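Local coordinates for protein alpha-L-rhamnosidase (Aspergillus terreus, PDB 6GSZ) that probably hydrolyses terminal non-reducing alpha-L-rhamnose residues in alpha-L-rhamnosides, at residues A[480-485]-A[536-541]; A[490-495]-A[544-549]; A[307-312]-A[453-458]; A[717-722]-A[769-774]. All coordinates share one frame; numbering follows the deposited sequence. Where two conformers were deposited one is given.

Interaction 1. Residues A[480-485]-A[536-541]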
# COMPACT_ATOMS: atom_id res chain seq x y z
N THR A 480 2.03 -10.52 -3.68
CA THR A 480 0.58 -10.50 -3.67
C THR A 480 0.05 -9.07 -3.96
O THR A 480 -0.83 -8.84 -4.81
CB THR A 480 0.04 -11.05 -2.34
OG1 THR A 480 0.53 -12.38 -2.12
CG2 THR A 480 -1.48 -11.04 -2.33
N ALA A 481 0.56 -8.10 -3.20
CA ALA A 481 0.04 -6.75 -3.23
C ALA A 481 0.09 -6.16 -4.64
O ALA A 481 -0.86 -5.53 -5.10
CB ALA A 481 0.87 -5.87 -2.33
N ASN A 482 1.23 -6.37 -5.35
CA ASN A 482 1.48 -5.74 -6.60
C ASN A 482 0.62 -6.32 -7.75
O ASN A 482 0.55 -5.72 -8.84
CB ASN A 482 2.94 -5.93 -7.03
CG ASN A 482 3.97 -5.32 -6.12
OD1 ASN A 482 3.62 -4.58 -5.16
ND2 ASN A 482 5.26 -5.47 -6.44
N PHE A 483 -0.04 -7.45 -7.49
CA PHE A 483 -1.01 -7.99 -8.41
C PHE A 483 -2.39 -7.35 -8.16
O PHE A 483 -3.15 -7.04 -9.10
CB PHE A 483 -1.09 -9.51 -8.22
CG PHE A 483 -1.98 -10.24 -9.19
CD1 PHE A 483 -3.34 -10.38 -8.95
CD2 PHE A 483 -1.46 -10.84 -10.32
CE1 PHE A 483 -4.16 -11.10 -9.82
CE2 PHE A 483 -2.26 -11.61 -11.17
CZ PHE A 483 -3.61 -11.72 -10.92
N ILE A 484 -2.75 -7.17 -6.88
CA ILE A 484 -4.12 -6.71 -6.57
C ILE A 484 -4.32 -5.23 -6.94
O ILE A 484 -5.38 -4.88 -7.47
CB ILE A 484 -4.47 -6.99 -5.10
CG1 ILE A 484 -4.33 -8.49 -4.78
CG2 ILE A 484 -5.85 -6.46 -4.75
CD1 ILE A 484 -4.61 -8.82 -3.36
N TYR A 485 -3.30 -4.40 -6.65
CA TYR A 485 -3.36 -2.98 -6.97
C TYR A 485 -2.04 -2.55 -7.60
O TYR A 485 -1.01 -3.17 -7.38
CB TYR A 485 -3.55 -2.13 -5.70
CG TYR A 485 -4.95 -2.06 -5.11
CD1 TYR A 485 -5.87 -1.12 -5.57
CD2 TYR A 485 -5.37 -2.93 -4.11
CE1 TYR A 485 -7.15 -1.03 -5.03
CE2 TYR A 485 -6.64 -2.85 -3.57
CZ TYR A 485 -7.54 -1.91 -4.04
OH TYR A 485 -8.82 -1.81 -3.51
N TRP A 536 13.34 -5.85 -5.73
CA TRP A 536 13.40 -6.94 -6.72
C TRP A 536 11.98 -7.25 -7.23
O TRP A 536 11.74 -7.38 -8.43
CB TRP A 536 14.02 -8.18 -6.08
CG TRP A 536 14.08 -9.40 -6.97
CD1 TRP A 536 15.05 -9.73 -7.85
CD2 TRP A 536 13.10 -10.44 -7.02
NE1 TRP A 536 14.76 -10.93 -8.44
CE2 TRP A 536 13.54 -11.37 -7.99
CE3 TRP A 536 11.87 -10.62 -6.40
CZ2 TRP A 536 12.78 -12.49 -8.31
CZ3 TRP A 536 11.11 -11.72 -6.72
CH2 TRP A 536 11.57 -12.64 -7.66
N GLN A 537 11.03 -7.39 -6.30
CA GLN A 537 9.64 -7.67 -6.65
C GLN A 537 9.01 -6.52 -7.45
O GLN A 537 8.11 -6.73 -8.30
CB GLN A 537 8.81 -8.10 -5.45
CG GLN A 537 7.37 -8.45 -5.79
CD GLN A 537 7.26 -9.64 -6.72
OE1 GLN A 537 7.67 -10.73 -6.36
NE2 GLN A 537 6.63 -9.43 -7.88
N LEU A 538 9.34 -5.27 -7.06
CA LEU A 538 8.77 -4.15 -7.74
C LEU A 538 9.15 -4.20 -9.23
O LEU A 538 8.35 -3.83 -10.09
CB LEU A 538 9.23 -2.86 -7.04
CG LEU A 538 8.36 -1.65 -7.26
CD1 LEU A 538 6.94 -1.84 -6.72
CD2 LEU A 538 9.04 -0.46 -6.61
N TYR A 539 10.42 -4.56 -9.49
CA TYR A 539 10.89 -4.67 -10.88
C TYR A 539 10.21 -5.85 -11.62
O TYR A 539 9.73 -5.65 -12.74
CB TYR A 539 12.40 -4.80 -10.88
CG TYR A 539 12.98 -4.87 -12.26
CD1 TYR A 539 12.87 -3.79 -13.11
CD2 TYR A 539 13.62 -5.99 -12.76
CE1 TYR A 539 13.36 -3.78 -14.40
CE2 TYR A 539 14.18 -5.99 -14.03
CZ TYR A 539 14.04 -4.89 -14.87
OH TYR A 539 14.52 -4.89 -16.14
N GLU A 540 10.06 -6.99 -10.93
CA GLU A 540 9.35 -8.11 -11.52
C GLU A 540 7.94 -7.67 -11.95
O GLU A 540 7.44 -8.01 -13.04
CB GLU A 540 9.24 -9.27 -10.55
CG GLU A 540 10.57 -9.96 -10.31
CD GLU A 540 11.21 -10.63 -11.51
OE1 GLU A 540 10.57 -11.57 -12.04
OE2 GLU A 540 12.31 -10.16 -11.90
N SER A 541 7.30 -6.86 -11.09
CA SER A 541 5.89 -6.50 -11.33
C SER A 541 5.74 -5.40 -12.40
O SER A 541 4.79 -5.45 -13.22
CB SER A 541 5.28 -6.01 -10.03
OG SER A 541 5.18 -7.07 -9.10
O HOH W 1 2.59 -7.88 -10.41
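Asn482 and Ser541 join two helices of the six-hairpin glycosidase domain, the (alpha/alpha)6 barrel of alpha-L-rhamnosidases. ND2 of Asn482 donates to OG of Ser541 at 3.1 Å, with an N-H...O angle of 154°. The hydroxyl lies nearly in the amide plane of Asn482. OG takes a second donor from its own helix, NE2 of Gln537, at 3.0 Å. It is also nearly in the plane of that amide, so two N-H groups, each nearly in its own amide plane, point at one hydroxyl oxygen. The Gln537 chain bends at chi2 (63°), which folds the amide back along its helix to Ser541 on the next turn. Its CG, anti to the backbone N, lies 3.7 Å from ND2 of Asn482. CD1 of Leu538 touches the same nitrogen at 4.0 Å, so the amide of Asn482 has an apolar neighbour as well. In the second shell, OD1 of Asn482 is hydrogen-bonded to OG1 of Thr487, which holds the other end of the amide and fixes its flip. Leu491 of helix 488-503 packs against both Asn482 and Leu538. The axes of 480-484 and 536-541 come within 10.1 Å and cross at -32°, a gap bridged here by the side chains of Asn482 and Ser541 together. One water adds a further link: it lies 3.0 Å from OG of Ser541 and gives a weak bond to the backbone O of Asn482 at 3.4 Å.

Interaction 2. Residues A[490-495]-A[544-549]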
# COMPACT_ATOMS: atom_id res chain seq x y z
N PHE A 490 3.27 4.23 -4.89
CA PHE A 490 3.20 4.11 -3.43
C PHE A 490 4.51 3.56 -2.88
O PHE A 490 5.07 4.07 -1.93
CB PHE A 490 2.00 3.24 -3.10
CG PHE A 490 1.76 2.92 -1.65
CD1 PHE A 490 2.50 1.95 -1.02
CD2 PHE A 490 0.82 3.61 -0.91
CE1 PHE A 490 2.26 1.59 0.31
CE2 PHE A 490 0.58 3.23 0.40
CZ PHE A 490 1.31 2.26 1.03
N LEU A 491 4.99 2.46 -3.47
CA LEU A 491 6.21 1.82 -2.96
C LEU A 491 7.46 2.58 -3.40
O LEU A 491 8.45 2.56 -2.67
CB LEU A 491 6.25 0.35 -3.37
CG LEU A 491 5.23 -0.53 -2.67
CD1 LEU A 491 5.22 -1.90 -3.30
CD2 LEU A 491 5.47 -0.61 -1.16
N ARG A 492 7.38 3.31 -4.53
CA ARG A 492 8.51 4.13 -4.89
C ARG A 492 8.85 5.12 -3.76
O ARG A 492 10.03 5.33 -3.40
CB ARG A 492 8.25 4.88 -6.19
CG ARG A 492 9.47 5.59 -6.76
CD ARG A 492 9.20 6.39 -8.02
NE ARG A 492 10.48 6.73 -8.65
CZ ARG A 492 10.57 7.17 -9.90
NH1 ARG A 492 9.46 7.56 -10.55
NH2 ARG A 492 11.76 7.18 -10.53
N ALA A 493 7.80 5.80 -3.28
CA ALA A 493 7.94 6.79 -2.22
C ALA A 493 8.47 6.14 -0.93
O ALA A 493 9.42 6.66 -0.28
CB ALA A 493 6.61 7.51 -2.02
N TRP A 494 7.85 5.03 -0.55
CA TRP A 494 8.25 4.34 0.67
C TRP A 494 9.73 3.96 0.64
O TRP A 494 10.48 4.08 1.62
CB TRP A 494 7.33 3.16 0.95
CG TRP A 494 7.59 2.48 2.25
CD1 TRP A 494 7.28 2.95 3.49
CD2 TRP A 494 8.24 1.23 2.47
NE1 TRP A 494 7.68 2.05 4.45
CE2 TRP A 494 8.30 0.99 3.86
CE3 TRP A 494 8.81 0.27 1.61
CZ2 TRP A 494 8.88 -0.15 4.42
CZ3 TRP A 494 9.40 -0.84 2.17
CH2 TRP A 494 9.45 -1.04 3.55
N LEU A 495 10.17 3.42 -0.52
CA LEU A 495 11.53 2.97 -0.66
C LEU A 495 12.56 4.11 -0.68
O LEU A 495 13.71 3.89 -0.26
CB LEU A 495 11.68 2.05 -1.87
CG LEU A 495 11.07 0.65 -1.68
CD1 LEU A 495 10.88 -0.03 -3.02
CD2 LEU A 495 11.95 -0.19 -0.76
N ASP A 544 10.35 -1.28 -14.21
CA ASP A 544 10.89 0.05 -14.30
C ASP A 544 12.40 0.06 -13.99
O ASP A 544 12.78 -0.06 -12.82
CB ASP A 544 10.12 0.97 -13.36
CG ASP A 544 10.55 2.41 -13.49
OD1 ASP A 544 11.66 2.67 -13.94
OD2 ASP A 544 9.78 3.27 -13.01
N LYS A 545 13.25 0.18 -15.03
CA LYS A 545 14.70 0.12 -14.84
C LYS A 545 15.22 1.34 -14.07
O LYS A 545 16.24 1.26 -13.40
CB LYS A 545 15.41 -0.06 -16.20
CG LYS A 545 15.23 -1.46 -16.79
CD LYS A 545 16.35 -1.98 -17.70
CE LYS A 545 15.84 -3.10 -18.56
NZ LYS A 545 14.73 -2.64 -19.44
N VAL A 546 14.58 2.50 -14.24
CA VAL A 546 14.99 3.73 -13.54
C VAL A 546 14.79 3.57 -12.02
O VAL A 546 15.68 3.90 -11.23
CB VAL A 546 14.28 4.98 -14.09
CG1 VAL A 546 14.58 6.21 -13.24
CG2 VAL A 546 14.69 5.19 -15.53
N MET A 547 13.62 3.05 -11.65
CA MET A 547 13.35 2.83 -10.26
C MET A 547 14.27 1.74 -9.68
O MET A 547 14.74 1.83 -8.54
CB MET A 547 11.86 2.53 -10.09
CG MET A 547 11.46 2.37 -8.69
SD MET A 547 9.67 2.56 -8.45
CE MET A 547 9.02 1.26 -9.50
N LEU A 548 14.57 0.71 -10.48
CA LEU A 548 15.50 -0.33 -10.00
C LEU A 548 16.88 0.28 -9.72
O LEU A 548 17.50 0.02 -8.69
CB LEU A 548 15.59 -1.47 -11.01
CG LEU A 548 16.42 -2.67 -10.56
CD1 LEU A 548 15.84 -3.32 -9.34
CD2 LEU A 548 16.55 -3.69 -11.69
N GLU A 549 17.35 1.14 -10.63
CA GLU A 549 18.62 1.83 -10.42
C GLU A 549 18.58 2.72 -9.16
O GLU A 549 19.55 2.70 -8.40
CB GLU A 549 19.00 2.67 -11.63
CG GLU A 549 20.35 3.33 -11.53
CD GLU A 549 21.53 2.40 -11.64
OE1 GLU A 549 21.50 1.54 -12.55
OE2 GLU A 549 22.49 2.55 -10.83
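The guanidinium of Arg492 has CG1 of Val546 at its edge, near its plane, 4.0 Å from NH2. Met547 comes to the same group obliquely. Both residues belong to the first turn of a helix in the (alpha/alpha)6 barrel domain, packed beside helix 488-503. The main touch is apolar. In the conformer described, SD of Met547 lies 3.5 Å from CG of Arg492 and close to CB, with CD a little farther off. Met547 has a second conformer, so the details of this touch hold for one copy. Arg492 runs extended from CG to NE, and CG is anti to the backbone N (chi1 -171°). This carries the charge past the sulfur toward the start of the other helix. The charge is met outside the two segments: NH2 forms a salt bridge with Glu550 and NH1 one with Glu10. Asp544 is the N-cap of helix 545-562. It accepts from the backbone of Met547, and its carboxylate also binds Arg24 and His11, which are likely to favour its negative charge. That capping bond, from N of Met547 to OD1 of Asp544, is 3.0 Å long and nearly straight at 168°, and it reaches the oxygen from above the carboxylate plane.

Interaction 3. Residues A[307-312]-A[453-458]. With EDO (1,2-ethanediol), chain B.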
# COMPACT_ATOMS: atom_id res chain seq x y z
N PRO A 307 -0.57 7.79 -5.27
CA PRO A 307 -1.85 8.43 -5.09
C PRO A 307 -2.06 8.78 -3.63
O PRO A 307 -1.38 8.27 -2.75
CB PRO A 307 -2.83 7.32 -5.50
CG PRO A 307 -2.12 6.06 -5.11
CD PRO A 307 -0.64 6.31 -5.33
N PRO A 308 -3.00 9.70 -3.37
CA PRO A 308 -3.30 10.13 -2.01
C PRO A 308 -4.21 9.14 -1.30
O PRO A 308 -4.80 8.25 -1.89
CB PRO A 308 -4.05 11.46 -2.24
CG PRO A 308 -4.77 11.25 -3.52
CD PRO A 308 -3.83 10.40 -4.36
N VAL A 309 -4.36 9.38 0.00
CA VAL A 309 -5.40 8.71 0.80
C VAL A 309 -6.72 9.42 0.51
O VAL A 309 -6.78 10.67 0.55
CB VAL A 309 -5.04 8.70 2.30
CG1 VAL A 309 -6.14 8.05 3.12
CG2 VAL A 309 -3.70 7.97 2.51
N ARG A 310 -7.76 8.65 0.23
CA ARG A 310 -9.09 9.16 -0.05
C ARG A 310 -10.12 8.33 0.70
O ARG A 310 -9.87 7.22 1.17
CB ARG A 310 -9.42 9.10 -1.53
CG ARG A 310 -8.57 10.03 -2.39
CD ARG A 310 -9.27 10.37 -3.72
NE ARG A 310 -8.52 11.26 -4.58
CZ ARG A 310 -7.63 10.89 -5.50
NH1 ARG A 310 -7.41 9.60 -5.74
NH2 ARG A 310 -6.98 11.84 -6.17
N ARG A 311 -11.32 8.94 0.78
CA ARG A 311 -12.52 8.25 1.11
C ARG A 311 -12.93 7.47 -0.15
O ARG A 311 -13.50 8.03 -1.07
CB ARG A 311 -13.61 9.23 1.54
CG ARG A 311 -13.24 10.14 2.71
CD ARG A 311 -14.07 11.42 2.75
NE ARG A 311 -15.46 11.20 3.16
CZ ARG A 311 -16.52 11.18 2.34
NH1 ARG A 311 -16.35 11.32 1.01
NH2 ARG A 311 -17.73 11.01 2.86
N VAL A 312 -12.55 6.20 -0.18
CA VAL A 312 -12.64 5.43 -1.41
C VAL A 312 -14.05 4.88 -1.61
O VAL A 312 -14.51 4.78 -2.77
CB VAL A 312 -11.57 4.33 -1.44
CG1 VAL A 312 -11.67 3.42 -2.63
CG2 VAL A 312 -10.20 4.97 -1.45
N ASN A 453 -4.31 -1.64 5.11
CA ASN A 453 -2.92 -1.47 5.46
C ASN A 453 -2.07 -0.80 4.37
O ASN A 453 -0.84 -0.67 4.56
CB ASN A 453 -2.33 -2.80 5.87
CG ASN A 453 -2.84 -3.27 7.20
OD1 ASN A 453 -2.52 -2.65 8.23
ND2 ASN A 453 -3.65 -4.33 7.22
N PHE A 454 -2.68 -0.31 3.30
CA PHE A 454 -1.98 0.57 2.35
C PHE A 454 -2.54 1.97 2.59
O PHE A 454 -3.47 2.40 1.94
CB PHE A 454 -2.13 0.04 0.92
CG PHE A 454 -1.09 -0.99 0.53
CD1 PHE A 454 -0.98 -2.21 1.18
CD2 PHE A 454 -0.13 -0.66 -0.41
CE1 PHE A 454 -0.00 -3.13 0.82
CE2 PHE A 454 0.86 -1.58 -0.75
CZ PHE A 454 0.94 -2.77 -0.10
N PHE A 455 -2.05 2.56 3.69
CA PHE A 455 -2.63 3.82 4.22
C PHE A 455 -1.47 4.81 4.37
O PHE A 455 -0.94 4.93 5.48
CB PHE A 455 -3.29 3.55 5.57
CG PHE A 455 -4.29 4.58 6.04
CD1 PHE A 455 -3.88 5.81 6.57
CD2 PHE A 455 -5.66 4.36 5.92
CE1 PHE A 455 -4.80 6.75 6.99
CE2 PHE A 455 -6.57 5.30 6.36
CZ PHE A 455 -6.15 6.49 6.88
N SER A 456 -1.05 5.41 3.24
CA SER A 456 0.15 6.32 3.07
C SER A 456 1.45 5.47 3.00
O SER A 456 2.24 5.68 2.10
CB SER A 456 0.22 7.49 4.11
OG SER A 456 1.23 8.36 3.75
N ILE A 457 1.63 4.59 3.99
CA ILE A 457 2.75 3.64 4.11
C ILE A 457 2.14 2.24 4.25
O ILE A 457 0.97 2.10 4.60
CB ILE A 457 3.65 3.99 5.31
CG1 ILE A 457 2.88 3.86 6.63
CG2 ILE A 457 4.27 5.36 5.15
CD1 ILE A 457 3.78 3.68 7.84
N PRO A 458 2.90 1.16 3.98
CA PRO A 458 2.42 -0.19 4.17
C PRO A 458 2.54 -0.57 5.65
O PRO A 458 3.64 -0.82 6.15
CB PRO A 458 3.33 -1.03 3.27
CG PRO A 458 4.63 -0.24 3.24
CD PRO A 458 4.27 1.21 3.49
C1 EDO B . 2.48 7.22 -1.31
O1 EDO B . 1.87 7.38 0.03
C2 EDO B . 1.55 7.58 -2.47
O2 EDO B . 0.78 6.43 -3.01
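Ser456 packs against Val309, and its backbone O accepts the shortest sound polar bond here, 2.7 Å from O1 of a bound 1,2-ethanediol. The diol probably comes from the crystallisation liquor. Its other hydroxyl lies by the backbone O of Pro307, but that bond is weak and the oxygen sits too close to the proline ring, so this end is doubtful. The protein's own contact is apolar. Val309 points toward the loop and splits its two methyls between two neighbours. CG1, anti to the backbone N (chi1 178°), lies over one face of the Phe455 ring in a CH-pi contact. It is 4.3 Å from the ring centroid and 18° off the normal, somewhat toward the rim at CZ. CG2 turns to the backbone instead, 3.8 Å from N of Ser456. The CB of Phe455 starts away from the strand, and the ring then swings back under the valine. Ser456 is the middle residue of a classic gamma turn, with positive phi (78°) and N of Ile457 bonded to O of Phe455 at 3.0 Å. This turn follows helix 437-453 of the (alpha/alpha)6 barrel. Strand 309-315 belongs to an antiparallel beta sheet, beside strand 417-424, so the contact joins the barrel to a beta domain. In that neighbouring strand, Val422 touches both Val309 and Phe455, and OG of Ser424 bonds to N of Ser456. OG of Ser456 is held by the backbone N of Trp175. Tyr395 stacks on the ring of Phe455.

Interaction 4. Residues A[717-722]-A[769-774]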
# COMPACT_ATOMS: atom_id res chain seq x y z
N SER A 717 -4.44 -29.27 -0.50
CA SER A 717 -4.98 -29.90 0.71
C SER A 717 -4.78 -28.98 1.92
O SER A 717 -5.67 -28.90 2.75
CB SER A 717 -4.41 -31.27 0.93
OG SER A 717 -4.81 -32.14 -0.12
N MET A 718 -3.62 -28.30 2.00
CA MET A 718 -3.42 -27.30 3.05
C MET A 718 -4.43 -26.16 2.91
O MET A 718 -5.04 -25.71 3.90
CB MET A 718 -2.01 -26.70 2.98
CG MET A 718 -0.91 -27.72 3.15
SD MET A 718 0.71 -26.96 3.37
CE MET A 718 0.55 -26.43 5.05
N LEU A 719 -4.61 -25.67 1.69
CA LEU A 719 -5.48 -24.50 1.44
C LEU A 719 -6.93 -24.79 1.78
O LEU A 719 -7.63 -23.89 2.25
CB LEU A 719 -5.32 -24.07 -0.02
CG LEU A 719 -6.10 -22.83 -0.44
CD1 LEU A 719 -5.62 -21.61 0.35
CD2 LEU A 719 -5.97 -22.58 -1.92
N ARG A 720 -7.36 -26.05 1.68
CA ARG A 720 -8.74 -26.43 1.95
C ARG A 720 -8.98 -26.74 3.44
O ARG A 720 -10.16 -26.90 3.81
CB ARG A 720 -9.13 -27.64 1.09
CG ARG A 720 -9.16 -27.32 -0.39
CD ARG A 720 -9.43 -28.56 -1.23
NE ARG A 720 -10.66 -29.22 -0.82
CZ ARG A 720 -11.06 -30.39 -1.31
NH1 ARG A 720 -10.20 -31.18 -1.92
NH2 ARG A 720 -12.33 -30.73 -1.20
N GLN A 721 -7.93 -26.78 4.26
CA GLN A 721 -8.12 -27.09 5.70
C GLN A 721 -8.92 -25.96 6.36
O GLN A 721 -8.67 -24.80 6.06
CB GLN A 721 -6.80 -27.20 6.45
CG GLN A 721 -6.00 -28.42 6.10
CD GLN A 721 -6.83 -29.68 6.21
OE1 GLN A 721 -7.37 -29.98 7.27
NE2 GLN A 721 -6.90 -30.42 5.10
N THR A 722 -9.86 -26.32 7.24
CA THR A 722 -10.65 -25.32 7.92
C THR A 722 -10.41 -25.31 9.43
O THR A 722 -10.99 -24.43 10.10
CB THR A 722 -12.14 -25.50 7.63
OG1 THR A 722 -12.51 -26.82 8.04
CG2 THR A 722 -12.45 -25.28 6.17
N SER A 769 -0.74 -14.71 -3.69
CA SER A 769 0.06 -14.90 -4.91
C SER A 769 -0.07 -16.32 -5.46
O SER A 769 0.07 -16.49 -6.67
CB SER A 769 1.51 -14.54 -4.72
OG SER A 769 2.15 -15.34 -3.76
N TRP A 770 -0.27 -17.30 -4.58
CA TRP A 770 -0.46 -18.67 -5.06
C TRP A 770 -1.82 -18.79 -5.75
O TRP A 770 -1.98 -19.48 -6.77
CB TRP A 770 -0.32 -19.69 -3.92
CG TRP A 770 -0.12 -21.10 -4.38
CD1 TRP A 770 1.08 -21.66 -4.67
CD2 TRP A 770 -1.12 -22.11 -4.52
NE1 TRP A 770 0.89 -22.95 -5.05
CE2 TRP A 770 -0.44 -23.25 -5.00
CE3 TRP A 770 -2.51 -22.17 -4.36
CZ2 TRP A 770 -1.10 -24.45 -5.27
CZ3 TRP A 770 -3.16 -23.35 -4.63
CH2 TRP A 770 -2.46 -24.48 -5.06
N LEU A 771 -2.85 -18.15 -5.19
CA LEU A 771 -4.16 -18.11 -5.86
C LEU A 771 -4.02 -17.49 -7.26
O LEU A 771 -4.53 -18.01 -8.26
CB LEU A 771 -5.16 -17.31 -5.04
CG LEU A 771 -5.36 -17.71 -3.58
CD1 LEU A 771 -6.43 -16.86 -2.92
CD2 LEU A 771 -5.63 -19.14 -3.32
N HIS A 772 -3.26 -16.42 -7.36
CA HIS A 772 -3.12 -15.69 -8.61
C HIS A 772 -2.33 -16.53 -9.63
O HIS A 772 -2.69 -16.55 -10.83
CB HIS A 772 -2.43 -14.33 -8.42
CG HIS A 772 -3.07 -13.42 -7.43
ND1 HIS A 772 -2.31 -12.53 -6.69
CD2 HIS A 772 -4.36 -13.25 -7.05
CE1 HIS A 772 -3.14 -11.85 -5.92
NE2 HIS A 772 -4.41 -12.26 -6.12
N GLU A 773 -1.18 -17.04 -9.17
CA GLU A 773 -0.17 -17.58 -10.11
C GLU A 773 -0.37 -19.07 -10.43
O GLU A 773 0.06 -19.52 -11.48
CB GLU A 773 1.25 -17.43 -9.56
CG GLU A 773 1.65 -15.98 -9.31
CD GLU A 773 3.10 -15.82 -8.88
OE1 GLU A 773 3.88 -16.80 -8.95
OE2 GLU A 773 3.42 -14.72 -8.38
N VAL A 774 -0.97 -19.82 -9.52
CA VAL A 774 -1.06 -21.26 -9.69
C VAL A 774 -2.52 -21.67 -9.97
O VAL A 774 -2.80 -22.32 -10.97
CB VAL A 774 -0.45 -22.02 -8.50
CG1 VAL A 774 -0.60 -23.50 -8.70
CG2 VAL A 774 1.02 -21.67 -8.32
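Leu719 reaches across to Trp770 and Leu771 by a single methyl. Its CB already points toward the other helix. CG, anti to the backbone N (chi1 -177°), extends the side chain further toward 769-774, and neither CB nor CG touches that segment. At the fork, CD2 does the work. It meets CD2 of Leu771 methyl to methyl at 3.7 Å, and CZ3 of Trp770 at 4.0 Å. It comes to the indole obliquely and touches both the ring and the leucine methyl. Leu719 also packs on Ile439 and Leu442 of helix 437-453, and Leu771 rests on His443 of that helix. Three helices thus share this apolar patch.

The indole is held on several sides. NE1 bonds to OG of Ser707, which satisfies the one polar atom of a buried ring. Phe715 and Tyr716 meet it edge-to-face. CB of Val774, one turn on in its own helix, lies 3.7 Å above the ring plane, offset toward the rim. The helix of Trp770 widens to a pi-type turn at 771-774. In 717-722 the side chain of Gln721 turns back, and its NE2 donates to O of Ser717 at 3.1 Å. This bond comes from above the carbonyl plane, with an N-H...O angle of 161°. The contact is plain leucine and tryptophan packing between neighbouring helices in the helical core of a six-hairpin glycosidase, the (alpha/alpha)6 barrel.

All four contacts are largely buried. Interactions 1, 2 and 4 pair helices within the barrel domain, while interaction 3 joins a barrel loop to a strand of a beta sheet. Interaction 1 is the polar one. Interactions 3 and 4 rest on apolar groups. Interaction 2 mixes the aliphatic stem of a buried arginine with a salt-bridged charged end, and Val546 at its margin is exposed. Interactions 1 and 2 are neighbours: Leu538 packs on Met547, and their segments alternate along the chain. Interaction 3 meets interaction 2 where Phe490 stacks on Phe454. Interaction 4 meets interaction 1 through His772 stacked on Phe483, but does not touch interactions 2 and 3.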